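Local structure of Alr3699 protein (Nostoc sp., 4XSO) at residues L10-S15 / G39-G44; F207-F212 / L285-S290; T236-G241 / K268-R273. The protein is of unknown function but belongs to the glycosyltransferases of GT-B fold, with two Rossmann-like domains. All coordinates share one frame; numbering follows the deposited sequence.

Contact 1 (L10-S15 / G39-G44)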
ATOM      1  N   LEU A  10     -14.327  -6.701   9.127  1.00 24.59           N
ATOM      2  CA  LEU A  10     -14.317  -6.153   7.858  1.00 26.77           C
ATOM      3  C   LEU A  10     -13.832  -7.248   6.871  1.00 28.52           C
ATOM      4  O   LEU A  10     -12.654  -7.616   6.856  1.00 30.09           O
ATOM      5  CB  LEU A  10     -13.471  -4.811   7.817  1.00 29.61           C
ATOM      6  CG  LEU A  10     -13.212  -4.341   6.359  1.00 28.22           C
ATOM      7  CD1 LEU A  10     -14.484  -3.868   5.706  1.00 29.49           C
ATOM      8  CD2 LEU A  10     -12.163  -3.236   6.225  1.00 28.75           C
ATOM      9  N   PHE A  11     -14.750  -7.736   6.068  1.00 25.96           N
ATOM     10  CA  PHE A  11     -14.514  -8.769   5.059  1.00 28.35           C
ATOM     11  C   PHE A  11     -14.175  -7.982   3.841  1.00 34.41           C
ATOM     12  O   PHE A  11     -14.803  -6.932   3.599  1.00 30.42           O
ATOM     13  CB  PHE A  11     -15.752  -9.637   4.763  1.00 27.98           C
ATOM     14  CG  PHE A  11     -16.194 -10.531   5.897  1.00 26.35           C
ATOM     15  CD1 PHE A  11     -15.596 -11.779   6.103  1.00 28.53           C
ATOM     16  CD2 PHE A  11     -17.227 -10.139   6.752  1.00 26.82           C
ATOM     17  CE1 PHE A  11     -15.994 -12.601   7.127  1.00 28.14           C
ATOM     18  CE2 PHE A  11     -17.709 -11.041   7.699  1.00 26.66           C
ATOM     19  CZ  PHE A  11     -17.073 -12.231   7.933  1.00 28.69           C
ATOM     20  N   LEU A  12     -13.198  -8.483   3.090  1.00 31.35           N
ATOM     21  CA  LEU A  12     -12.798  -7.882   1.853  1.00 32.86           C
ATOM     22  C   LEU A  12     -12.758  -8.875   0.728  1.00 33.02           C
ATOM     23  O   LEU A  12     -12.276 -10.015   0.856  1.00 33.28           O
ATOM     24  CB  LEU A  12     -11.376  -7.279   1.993  1.00 31.96           C
ATOM     25  CG  LEU A  12     -11.181  -6.095   2.889  1.00 33.78           C
ATOM     26  CD1 LEU A  12      -9.672  -5.751   2.952  1.00 37.47           C
ATOM     27  CD2 LEU A  12     -11.993  -4.929   2.327  1.00 35.64           C
ATOM     28  N   ASP A  13     -13.244  -8.458  -0.429  1.00 31.62           N
ATOM     29  CA  ASP A  13     -13.305  -9.385  -1.541  1.00 31.61           C
ATOM     30  C   ASP A  13     -13.203  -8.617  -2.869  1.00 37.20           C
ATOM     31  O   ASP A  13     -13.896  -7.645  -3.081  1.00 32.71           O
ATOM     32  CB  ASP A  13     -14.563 -10.244  -1.441  1.00 33.68           C
ATOM     33  CG  ASP A  13     -14.599 -11.386  -2.465  1.00 35.78           C
ATOM     34  OD1 ASP A  13     -14.522 -11.109  -3.699  1.00 44.10           O
ATOM     35  OD2 ASP A  13     -14.791 -12.573  -2.060  1.00 39.84           O
ATOM     36  N   GLN A  14     -12.329  -9.066  -3.775  1.00 36.51           N
ATOM     37  CA  GLN A  14     -11.989  -8.212  -4.922  1.00 38.01           C
ATOM     38  C   GLN A  14     -13.098  -8.165  -5.972  1.00 34.24           C
ATOM     39  O   GLN A  14     -13.164  -7.225  -6.759  1.00 43.19           O
ATOM     40  CB  GLN A  14     -10.688  -8.669  -5.609  1.00 34.92           C
ATOM     41  CG  GLN A  14     -10.888  -9.888  -6.494  1.00 36.81           C
ATOM     42  CD  GLN A  14      -9.555 -10.647  -6.723  1.00 45.14           C
ATOM     43  OE1 GLN A  14      -8.747 -10.821  -5.826  1.00 35.99           O
ATOM     44  NE2 GLN A  14      -9.345 -11.090  -7.937  1.00 47.09           N
ATOM     45  N   SER A  15     -13.977  -9.147  -5.979  1.00 36.64           N
ATOM     46  CA  SER A  15     -14.949  -9.277  -7.059  1.00 41.32           C
ATOM     47  C   SER A  15     -16.378  -8.753  -6.809  1.00 42.37           C
ATOM     48  O   SER A  15     -16.961  -8.959  -5.742  1.00 40.24           O
ATOM     49  CB  SER A  15     -15.045 -10.741  -7.481  1.00 45.23           C
ATOM     50  OG  SER A  15     -15.723 -10.842  -8.714  1.00 49.23           O
ATOM     51  N   GLY A  39     -16.425  -5.249   2.073  1.00 29.43           N
ATOM     52  CA  GLY A  39     -15.848  -4.286   1.156  1.00 31.92           C
ATOM     53  C   GLY A  39     -15.512  -5.027  -0.144  1.00 33.80           C
ATOM     54  O   GLY A  39     -14.753  -6.029  -0.161  1.00 32.44           O
ATOM     55  N   LEU A  40     -16.138  -4.597  -1.220  1.00 31.87           N
ATOM     56  CA  LEU A  40     -15.801  -5.096  -2.526  1.00 35.29           C
ATOM     57  C   LEU A  40     -14.920  -4.098  -3.310  1.00 31.95           C
ATOM     58  O   LEU A  40     -15.022  -2.905  -3.135  1.00 34.63           O
ATOM     59  CB  LEU A  40     -17.078  -5.339  -3.328  1.00 34.78           C
ATOM     60  CG  LEU A  40     -18.100  -6.330  -2.771  1.00 34.80           C
ATOM     61  CD1 LEU A  40     -19.305  -6.396  -3.718  1.00 37.05           C
ATOM     62  CD2 LEU A  40     -17.466  -7.693  -2.581  1.00 31.07           C
ATOM     63  N   PHE A  41     -14.105  -4.612  -4.204  1.00 32.09           N
ATOM     64  CA  PHE A  41     -13.322  -3.727  -5.067  1.00 38.74           C
ATOM     65  C   PHE A  41     -13.992  -3.440  -6.423  1.00 39.64           C
ATOM     66  O   PHE A  41     -13.512  -2.631  -7.172  1.00 45.07           O
ATOM     67  CB  PHE A  41     -11.909  -4.297  -5.271  1.00 39.02           C
ATOM     68  CG  PHE A  41     -11.083  -4.409  -4.004  1.00 36.64           C
ATOM     69  CD1 PHE A  41     -11.475  -3.822  -2.805  1.00 36.83           C
ATOM     70  CD2 PHE A  41      -9.857  -5.072  -4.043  1.00 37.46           C
ATOM     71  CE1 PHE A  41     -10.683  -3.933  -1.669  1.00 37.60           C
ATOM     72  CE2 PHE A  41      -9.079  -5.185  -2.921  1.00 36.84           C
ATOM     73  CZ  PHE A  41      -9.486  -4.625  -1.734  1.00 41.36           C
ATOM     74  N   ALA A  42     -15.080  -4.125  -6.726  1.00 45.00           N
ATOM     75  CA  ALA A  42     -15.867  -3.873  -7.946  1.00 48.58           C
ATOM     76  C   ALA A  42     -17.334  -4.027  -7.568  1.00 46.80           C
ATOM     77  O   ALA A  42     -17.676  -4.904  -6.759  1.00 44.46           O
ATOM     78  CB  ALA A  42     -15.535  -4.894  -9.037  1.00 44.72           C
ATOM     79  N   ASP A  43     -18.183  -3.195  -8.185  1.00 50.63           N
ATOM     80  CA  ASP A  43     -19.629  -3.356  -8.163  1.00 46.69           C
ATOM     81  C   ASP A  43     -20.017  -4.483  -9.101  1.00 46.31           C
ATOM     82  O   ASP A  43     -19.233  -4.870  -9.949  1.00 47.67           O
ATOM     83  CB  ASP A  43     -20.339  -2.060  -8.591  1.00 50.51           C
ATOM     84  CG  ASP A  43     -21.771  -1.959  -8.039  1.00 48.26           C
ATOM     85  OD1 ASP A  43     -22.305  -2.934  -7.467  1.00 49.81           O
ATOM     86  OD2 ASP A  43     -22.336  -0.874  -8.140  1.00 54.46           O
ATOM     87  N   GLY A  44     -21.215  -5.027  -8.904  1.00 43.29           N
ATOM     88  CA  GLY A  44     -21.702  -6.164  -9.667  1.00 46.24           C
ATOM     89  C   GLY A  44     -22.853  -6.876  -8.990  1.00 42.37           C
ATOM     90  O   GLY A  44     -23.411  -6.378  -8.006  1.00 41.77           O
TER

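Contact 2 (F207-F212 / L285-S290)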
ATOM      1  N   PHE A 207     -31.780 -43.128 -17.863  1.00 34.33           N
ATOM      2  CA  PHE A 207     -30.729 -43.005 -16.842  1.00 34.57           C
ATOM      3  C   PHE A 207     -30.087 -41.652 -17.067  1.00 34.59           C
ATOM      4  O   PHE A 207     -29.402 -41.414 -18.076  1.00 37.75           O
ATOM      5  CB  PHE A 207     -29.693 -44.131 -16.916  1.00 35.35           C
ATOM      6  CG  PHE A 207     -28.755 -44.185 -15.753  1.00 35.30           C
ATOM      7  CD1 PHE A 207     -27.614 -43.384 -15.737  1.00 34.81           C
ATOM      8  CD2 PHE A 207     -29.041 -44.991 -14.639  1.00 36.56           C
ATOM      9  CE1 PHE A 207     -26.768 -43.393 -14.662  1.00 36.84           C
ATOM     10  CE2 PHE A 207     -28.163 -45.031 -13.560  1.00 37.43           C
ATOM     11  CZ  PHE A 207     -27.014 -44.235 -13.581  1.00 37.79           C
ATOM     12  N   VAL A 208     -30.324 -40.749 -16.122  1.00 31.92           N
ATOM     13  CA  VAL A 208     -29.974 -39.378 -16.289  1.00 33.47           C
ATOM     14  C   VAL A 208     -28.670 -39.017 -15.550  1.00 34.07           C
ATOM     15  O   VAL A 208     -28.569 -39.087 -14.331  1.00 33.37           O
ATOM     16  CB  VAL A 208     -31.121 -38.486 -15.780  1.00 34.50           C
ATOM     17  CG1 VAL A 208     -30.736 -37.017 -15.851  1.00 32.60           C
ATOM     18  CG2 VAL A 208     -32.396 -38.715 -16.576  1.00 34.14           C
ATOM     19  N   VAL A 209     -27.703 -38.572 -16.312  1.00 29.42           N
ATOM     20  CA  VAL A 209     -26.477 -38.041 -15.785  1.00 31.41           C
ATOM     21  C   VAL A 209     -26.508 -36.533 -15.861  1.00 31.57           C
ATOM     22  O   VAL A 209     -26.622 -35.945 -16.958  1.00 31.01           O
ATOM     23  CB  VAL A 209     -25.247 -38.507 -16.576  1.00 30.21           C
ATOM     24  CG1 VAL A 209     -23.984 -37.987 -15.912  1.00 33.70           C
ATOM     25  CG2 VAL A 209     -25.202 -40.015 -16.660  1.00 32.93           C
ATOM     26  N   GLY A 210     -26.359 -35.867 -14.714  1.00 31.36           N
ATOM     27  CA  GLY A 210     -26.452 -34.416 -14.669  1.00 29.79           C
ATOM     28  C   GLY A 210     -25.071 -33.809 -14.512  1.00 29.91           C
ATOM     29  O   GLY A 210     -24.224 -34.315 -13.749  1.00 31.23           O
ATOM     30  N   HIS A 211     -24.853 -32.693 -15.201  1.00 30.37           N
ATOM     31  CA  HIS A 211     -23.641 -31.954 -15.084  1.00 29.58           C
ATOM     32  C   HIS A 211     -24.049 -30.533 -14.740  1.00 30.57           C
ATOM     33  O   HIS A 211     -24.842 -29.931 -15.480  1.00 34.89           O
ATOM     34  CB  HIS A 211     -22.936 -32.008 -16.453  1.00 33.48           C
ATOM     35  CG  HIS A 211     -21.519 -31.548 -16.426  1.00 34.02           C
ATOM     36  ND1 HIS A 211     -21.162 -30.223 -16.304  1.00 39.15           N
ATOM     37  CD2 HIS A 211     -20.359 -32.240 -16.478  1.00 35.82           C
ATOM     38  CE1 HIS A 211     -19.838 -30.121 -16.287  1.00 33.77           C
ATOM     39  NE2 HIS A 211     -19.338 -31.337 -16.364  1.00 33.38           N
ATOM     40  N   PHE A 212     -23.560 -29.988 -13.659  1.00 26.81           N
ATOM     41  CA  PHE A 212     -24.094 -28.690 -13.155  1.00 33.30           C
ATOM     42  C   PHE A 212     -22.969 -27.665 -13.069  1.00 34.88           C
ATOM     43  O   PHE A 212     -22.167 -27.727 -12.172  1.00 48.93           O
ATOM     44  CB  PHE A 212     -24.634 -28.885 -11.755  1.00 29.07           C
ATOM     45  CG  PHE A 212     -25.796 -29.794 -11.727  1.00 28.23           C
ATOM     46  CD1 PHE A 212     -25.611 -31.133 -11.686  1.00 31.66           C
ATOM     47  CD2 PHE A 212     -27.049 -29.298 -11.809  1.00 29.37           C
ATOM     48  CE1 PHE A 212     -26.660 -31.980 -11.711  1.00 31.44           C
ATOM     49  CE2 PHE A 212     -28.129 -30.137 -11.871  1.00 28.84           C
ATOM     50  CZ  PHE A 212     -27.934 -31.483 -11.784  1.00 31.22           C
ATOM     51  N   LEU A 285     -27.236 -40.000 -11.680  1.00 31.18           N
ATOM     52  CA  LEU A 285     -25.812 -39.833 -11.367  1.00 31.51           C
ATOM     53  C   LEU A 285     -25.463 -38.393 -11.643  1.00 29.93           C
ATOM     54  O   LEU A 285     -25.988 -37.802 -12.576  1.00 26.46           O
ATOM     55  CB  LEU A 285     -24.978 -40.753 -12.243  1.00 34.21           C
ATOM     56  CG  LEU A 285     -23.475 -40.569 -12.325  1.00 32.83           C
ATOM     57  CD1 LEU A 285     -22.905 -40.920 -10.939  1.00 36.76           C
ATOM     58  CD2 LEU A 285     -22.813 -41.469 -13.412  1.00 34.93           C
ATOM     59  N   VAL A 286     -24.634 -37.803 -10.786  1.00 30.36           N
ATOM     60  CA  VAL A 286     -24.157 -36.450 -10.970  1.00 29.77           C
ATOM     61  C   VAL A 286     -22.703 -36.594 -11.389  1.00 29.92           C
ATOM     62  O   VAL A 286     -21.956 -37.292 -10.719  1.00 34.78           O
ATOM     63  CB  VAL A 286     -24.302 -35.633  -9.703  1.00 29.54           C
ATOM     64  CG1 VAL A 286     -23.679 -34.266  -9.904  1.00 29.33           C
ATOM     65  CG2 VAL A 286     -25.791 -35.495  -9.397  1.00 36.54           C
ATOM     66  N   ALA A 287     -22.324 -35.978 -12.506  1.00 28.83           N
ATOM     67  CA  ALA A 287     -20.950 -35.947 -12.936  1.00 30.90           C
ATOM     68  C   ALA A 287     -20.271 -34.637 -12.838  1.00 30.96           C
ATOM     69  O   ALA A 287     -20.665 -33.650 -13.459  1.00 34.58           O
ATOM     70  CB  ALA A 287     -20.850 -36.440 -14.413  1.00 36.19           C
ATOM     71  N   HIS A 288     -19.126 -34.678 -12.188  1.00 33.34           N
ATOM     72  CA  HIS A 288     -18.175 -33.579 -12.156  1.00 35.18           C
ATOM     73  C   HIS A 288     -17.022 -34.040 -13.048  1.00 34.75           C
ATOM     74  O   HIS A 288     -16.475 -35.116 -12.814  1.00 34.70           O
ATOM     75  CB  HIS A 288     -17.711 -33.387 -10.710  1.00 34.00           C
ATOM     76  CG  HIS A 288     -16.571 -32.442 -10.570  1.00 37.03           C
ATOM     77  ND1 HIS A 288     -15.255 -32.853 -10.617  1.00 38.67           N
ATOM     78  CD2 HIS A 288     -16.539 -31.102 -10.396  1.00 41.77           C
ATOM     79  CE1 HIS A 288     -14.460 -31.809 -10.505  1.00 38.48           C
ATOM     80  NE2 HIS A 288     -15.217 -30.731 -10.384  1.00 40.99           N
ATOM     81  N   THR A 289     -16.682 -33.277 -14.083  1.00 34.65           N
ATOM     82  CA  THR A 289     -15.677 -33.753 -15.056  1.00 36.58           C
ATOM     83  C   THR A 289     -14.714 -32.636 -15.433  1.00 36.31           C
ATOM     84  O   THR A 289     -14.316 -32.555 -16.586  1.00 37.11           O
ATOM     85  CB  THR A 289     -16.354 -34.226 -16.332  1.00 34.47           C
ATOM     86  OG1 THR A 289     -17.014 -33.116 -16.969  1.00 34.10           O
ATOM     87  CG2 THR A 289     -17.368 -35.305 -15.992  1.00 42.27           C
ATOM     88  N   SER A 290     -14.410 -31.749 -14.475  1.00 37.02           N
ATOM     89  CA  SER A 290     -13.439 -30.667 -14.682  1.00 37.05           C
ATOM     90  C   SER A 290     -12.029 -31.196 -15.042  1.00 38.10           C
ATOM     91  O   SER A 290     -11.545 -32.193 -14.495  1.00 33.75           O
ATOM     92  CB  SER A 290     -13.355 -29.804 -13.442  1.00 39.66           C
ATOM     93  OG  SER A 290     -14.597 -29.164 -13.217  1.00 39.52           O
TER
HETATM   94  O   HOH W   1     -21.356 -31.136 -12.440  1.00 62.77           O

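Contact 3 (T236-G241 / K268-R273)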
ATOM      1  N   THR A 236     -29.071 -40.561 -20.824  1.00 37.06           N
ATOM      2  CA  THR A 236     -29.088 -39.156 -21.298  1.00 36.56           C
ATOM      3  C   THR A 236     -28.423 -38.199 -20.313  1.00 39.01           C
ATOM      4  O   THR A 236     -28.382 -38.439 -19.084  1.00 38.79           O
ATOM      5  CB  THR A 236     -30.507 -38.602 -21.482  1.00 42.18           C
ATOM      6  OG1 THR A 236     -31.135 -38.563 -20.220  1.00 44.11           O
ATOM      7  CG2 THR A 236     -31.303 -39.429 -22.349  1.00 40.37           C
ATOM      8  N   ALA A 237     -27.875 -37.124 -20.868  1.00 35.82           N
ATOM      9  CA  ALA A 237     -27.188 -36.125 -20.080  1.00 36.37           C
ATOM     10  C   ALA A 237     -28.030 -34.830 -20.007  1.00 36.97           C
ATOM     11  O   ALA A 237     -28.662 -34.447 -20.973  1.00 34.06           O
ATOM     12  CB  ALA A 237     -25.813 -35.893 -20.661  1.00 37.62           C
ATOM     13  N   ILE A 238     -28.129 -34.221 -18.819  1.00 36.74           N
ATOM     14  CA  ILE A 238     -28.657 -32.887 -18.698  1.00 33.53           C
ATOM     15  C   ILE A 238     -27.521 -32.020 -18.318  1.00 30.96           C
ATOM     16  O   ILE A 238     -26.760 -32.326 -17.368  1.00 32.16           O
ATOM     17  CB  ILE A 238     -29.864 -32.752 -17.701  1.00 37.99           C
ATOM     18  CG1 ILE A 238     -29.463 -33.144 -16.290  1.00 40.01           C
ATOM     19  CG2 ILE A 238     -31.043 -33.619 -18.121  1.00 35.26           C
ATOM     20  CD1 ILE A 238     -30.497 -32.718 -15.250  1.00 45.30           C
ATOM     21  N   LEU A 239     -27.355 -30.945 -19.084  1.00 32.70           N
ATOM     22  CA  LEU A 239     -26.339 -29.911 -18.832  1.00 32.79           C
ATOM     23  C   LEU A 239     -27.062 -28.689 -18.286  1.00 36.91           C
ATOM     24  O   LEU A 239     -27.918 -28.076 -18.963  1.00 36.23           O
ATOM     25  CB  LEU A 239     -25.558 -29.532 -20.092  1.00 37.09           C
ATOM     26  CG  LEU A 239     -24.993 -30.744 -20.856  1.00 36.08           C
ATOM     27  CD1 LEU A 239     -24.079 -30.234 -21.954  1.00 40.65           C
ATOM     28  CD2 LEU A 239     -24.199 -31.649 -20.009  1.00 40.69           C
ATOM     29  N   VAL A 240     -26.689 -28.336 -17.058  1.00 35.43           N
ATOM     30  CA  VAL A 240     -27.325 -27.274 -16.369  1.00 34.68           C
ATOM     31  C   VAL A 240     -26.283 -26.244 -16.117  1.00 35.64           C
ATOM     32  O   VAL A 240     -25.252 -26.492 -15.492  1.00 38.03           O
ATOM     33  CB  VAL A 240     -27.945 -27.779 -15.051  1.00 36.02           C
ATOM     34  CG1 VAL A 240     -28.745 -26.700 -14.396  1.00 31.57           C
ATOM     35  CG2 VAL A 240     -28.849 -28.980 -15.336  1.00 33.71           C
ATOM     36  N   GLY A 241     -26.556 -25.084 -16.663  1.00 34.31           N
ATOM     37  CA  GLY A 241     -25.745 -23.914 -16.518  1.00 34.92           C
ATOM     38  C   GLY A 241     -25.802 -23.118 -17.827  1.00 40.36           C
ATOM     39  O   GLY A 241     -26.341 -23.546 -18.891  1.00 40.22           O
ATOM     40  N   LYS A 268     -29.625 -32.767 -23.037  1.00 42.37           N
ATOM     41  CA  LYS A 268     -30.545 -31.619 -22.893  1.00 37.33           C
ATOM     42  C   LYS A 268     -29.806 -30.480 -22.224  1.00 36.32           C
ATOM     43  O   LYS A 268     -29.316 -30.630 -21.097  1.00 40.46           O
ATOM     44  CB  LYS A 268     -31.834 -31.995 -22.128  1.00 42.99           C
ATOM     45  CG  LYS A 268     -32.769 -32.912 -22.906  1.00 49.41           C
ATOM     46  CD  LYS A 268     -34.009 -33.385 -22.122  1.00 58.02           C
ATOM     47  CE  LYS A 268     -35.031 -32.272 -21.866  1.00 65.71           C
ATOM     48  NZ  LYS A 268     -36.174 -32.223 -22.849  1.00 67.78           N
ATOM     49  N   PHE A 269     -29.679 -29.342 -22.909  1.00 35.28           N
ATOM     50  CA  PHE A 269     -29.191 -28.130 -22.277  1.00 32.16           C
ATOM     51  C   PHE A 269     -30.379 -27.453 -21.558  1.00 38.49           C
ATOM     52  O   PHE A 269     -31.349 -27.052 -22.220  1.00 39.92           O
ATOM     53  CB  PHE A 269     -28.635 -27.160 -23.285  1.00 33.17           C
ATOM     54  CG  PHE A 269     -27.333 -27.586 -23.933  1.00 35.94           C
ATOM     55  CD1 PHE A 269     -27.320 -28.390 -25.055  1.00 38.61           C
ATOM     56  CD2 PHE A 269     -26.128 -27.092 -23.472  1.00 38.84           C
ATOM     57  CE1 PHE A 269     -26.114 -28.718 -25.690  1.00 38.96           C
ATOM     58  CE2 PHE A 269     -24.935 -27.423 -24.067  1.00 40.40           C
ATOM     59  CZ  PHE A 269     -24.921 -28.245 -25.204  1.00 38.07           C
ATOM     60  N   LEU A 270     -30.334 -27.320 -20.219  1.00 35.18           N
ATOM     61  CA  LEU A 270     -31.472 -26.665 -19.491  1.00 37.67           C
ATOM     62  C   LEU A 270     -31.266 -25.208 -19.233  1.00 34.78           C
ATOM     63  O   LEU A 270     -32.161 -24.489 -18.704  1.00 37.74           O
ATOM     64  CB  LEU A 270     -31.774 -27.361 -18.154  1.00 36.47           C
ATOM     65  CG  LEU A 270     -32.010 -28.825 -18.201  1.00 40.85           C
ATOM     66  CD1 LEU A 270     -32.428 -29.334 -16.831  1.00 42.49           C
ATOM     67  CD2 LEU A 270     -33.073 -29.099 -19.244  1.00 45.93           C
ATOM     68  N   GLY A 271     -30.080 -24.745 -19.510  1.00 34.08           N
ATOM     69  CA  GLY A 271     -29.746 -23.385 -19.218  1.00 35.00           C
ATOM     70  C   GLY A 271     -29.493 -23.120 -17.722  1.00 36.64           C
ATOM     71  O   GLY A 271     -29.288 -24.032 -16.952  1.00 34.38           O
ATOM     72  N   PHE A 272     -29.483 -21.860 -17.315  1.00 30.96           N
ATOM     73  CA  PHE A 272     -29.230 -21.548 -15.889  1.00 37.69           C
ATOM     74  C   PHE A 272     -30.454 -21.892 -15.053  1.00 36.45           C
ATOM     75  O   PHE A 272     -31.549 -21.462 -15.350  1.00 32.90           O
ATOM     76  CB  PHE A 272     -28.842 -20.086 -15.706  1.00 43.77           C
ATOM     77  CG  PHE A 272     -28.571 -19.709 -14.275  1.00 50.62           C
ATOM     78  CD1 PHE A 272     -29.627 -19.471 -13.383  1.00 59.97           C
ATOM     79  CD2 PHE A 272     -27.274 -19.568 -13.809  1.00 57.88           C
ATOM     80  CE1 PHE A 272     -29.375 -19.127 -12.058  1.00 57.13           C
ATOM     81  CE2 PHE A 272     -27.023 -19.212 -12.480  1.00 58.26           C
ATOM     82  CZ  PHE A 272     -28.077 -18.992 -11.623  1.00 57.10           C
ATOM     83  N   ARG A 273     -30.272 -22.695 -14.016  1.00 38.85           N
ATOM     84  CA  ARG A 273     -31.363 -23.050 -13.153  1.00 36.92           C
ATOM     85  C   ARG A 273     -31.033 -22.686 -11.722  1.00 42.57           C
ATOM     86  O   ARG A 273     -29.908 -22.872 -11.253  1.00 36.46           O
ATOM     87  CB  ARG A 273     -31.660 -24.534 -13.263  1.00 37.15           C
ATOM     88  CG  ARG A 273     -32.065 -24.992 -14.653  1.00 37.17           C
ATOM     89  CD  ARG A 273     -33.492 -24.625 -14.920  1.00 42.22           C
ATOM     90  NE  ARG A 273     -34.382 -25.421 -14.039  1.00 39.07           N
ATOM     91  CZ  ARG A 273     -35.289 -26.263 -14.441  1.00 36.74           C
ATOM     92  NH1 ARG A 273     -35.523 -26.407 -15.732  1.00 39.40           N
ATOM     93  NH2 ARG A 273     -36.029 -26.910 -13.538  1.00 41.10           N
TER
HETATM   94  O   HOH W   2     -27.537 -25.538 -20.147  1.00 38.01           O

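Contact 1 (L10-S15 / G39-G44)
L12 and G39 lie side by side as neighbours in parallel strands, and the tight part of the contact is centred on them. G39 N gives a nearly straight bond to F11 O (2.8 Å, 171° at the hydrogen), and D13 N returns one to G39 O at 2.9 Å. L12 CG stands anti to the carbonyl carbon (chi1 -68°), and CD2 lies over the backbone of G39, which has no side chain there, 3.9 Å from G39 O and 4.1 Å from G39 CA. On the other face L40 brings CD2 to S15 O of the neighbouring segment at 3.4 Å and to D13 CB at 4.0 Å.

Past D13 the pairing slackens. F41 N still reaches D13 O, at 3.2 Å and bent to 144°, and F41 CB sits 3.5 Å from Q14 O, while its ring carbon CD2 touches Q14 CB. This end is partly exposed; L86 of helix 85-95 and, from the second subunit, its L83 also pack on F41. D13 OD1 accepts from S15 N, two residues on, in an Asx turn, its OD2 is held by N103, and Q14 OE1 is bound by T104 and K106 N. The strands belong to the beta-alpha-beta unit 9-13, 20-29, 36-40, the right-handed crossover that opens the Rossmann-like N-terminal sheet of the GT-B fold.

Contact 2 (F207-F212 / L285-S290)
H211 meets T289 through the edge of its imidazole, beyond the last backbone bond between the two strands. Its CG is anti to the backbone N (chi1 -167°), and the ring beyond it comes nearer to 285-290. CB lies 4.1 Å from A287 O, and CG comes closer to the same oxygen. CD2 is nearest to it, at 3.3 Å, an oblique approach to the ring. At the tip, NE2 donates to T289 OG1 over 3.0 Å; the hydroxyl oxygen is in the ring plane but the bond is bent to 140°. NE2 also has a weak bond to K219 O. T289 OG1 also bonds to G220 O, so the hydroxyl ties the imidazole to the loop ahead of helix 221-228. A water lies over the centre of one ring face; it accepts from F212 N and donates to A287 O, bridging the two chains past the last direct backbone bond.

The strands 207-212 and 285-287 are adjacent and parallel in the six-stranded sheet of the C-terminal Rossmann-like domain, where the order 3-2-1-4-5-6 places the switch point of the sheet between them. L285 N bonds to V208 O, G210 N to L285 O, and A287 N to G210 O at 2.8 Å. Side chains pack on both faces: V209 CG1 touches A287 CB at 3.8 Å on one, and F212 CD1 meets V286 CG1 at 4.1 Å on the other, the two side chains crossing at about a right angle. G210 has no side chain, and the F212 ring lies close over it. At the start of the pair F207 CE1 rests on L285 CB, with I343 of helix 336-348 packed against L285.

Contact 3 (T236-G241 / K268-R273)
L239 and F269 both hold CG anti to the carbonyl carbon (chi1 -50° and -70°), which sets both CG atoms beside their backbone N; the side chains lie side by side, pointing the same way. L239 CD1 lies over one face of the F269 ring, 4.0 Å from its centroid, a CH-pi contact whose closest carbon is F269 CE2. The ring of H255, from the connecting helix, also meets that of F269. On the other face V240 divides its methyls: CG2 touches L270 CD1 at 3.9 Å, and CG1 meets R273 CG at 3.7 Å. The guanidinium of R273 leads away from the strand to a salt bridge with D275, leaving only the aliphatic base of the chain on V240; L279 of helix 276-282 covers V240, L270 and R273 alike.

This is a beta-alpha-beta crossover, strand 235-240, helix 248-260 and strand 267-271, and the second strand is the outermost of the parallel sheet within the chain. K268 N bonds to A237 O, L239 N to K268 O, and L270 N to L239 O at 2.8 Å, all nearly straight. Beyond L270 the bonding is less regular: G271 O takes G241 N at 2.9 Å from well above the carbonyl plane, in a bond bent to 134°. A water links the two chains here: it accepts from G271 N (2.7 Å) and donates to L239 O and G241 O, and it lies at the edge of the F269 ring, in its plane. G241 takes backbone angles that glycine readily reaches.

Contacts 2 and 3 share one sheet: strands 207-212 and 235-240 are neighbours in it, joined by V209 N to T236 O and T236 N to F207 O, with F212 packing on V240. Contact 1 belongs to the other domain's sheet, its centre about 32 Å from that of contact 2. Contact 2 is the most buried and adds a histidine-threonine bond to its backbone ladder. Contact 3, at the sheet margin, is partly exposed and adds a CH-pi pair to its backbone bonds. Contact 1 is buried along its strands but partly exposed at its loop end, where the second subunit touches. In contacts 2 and 3 a water bridges backbone atoms of the two segments.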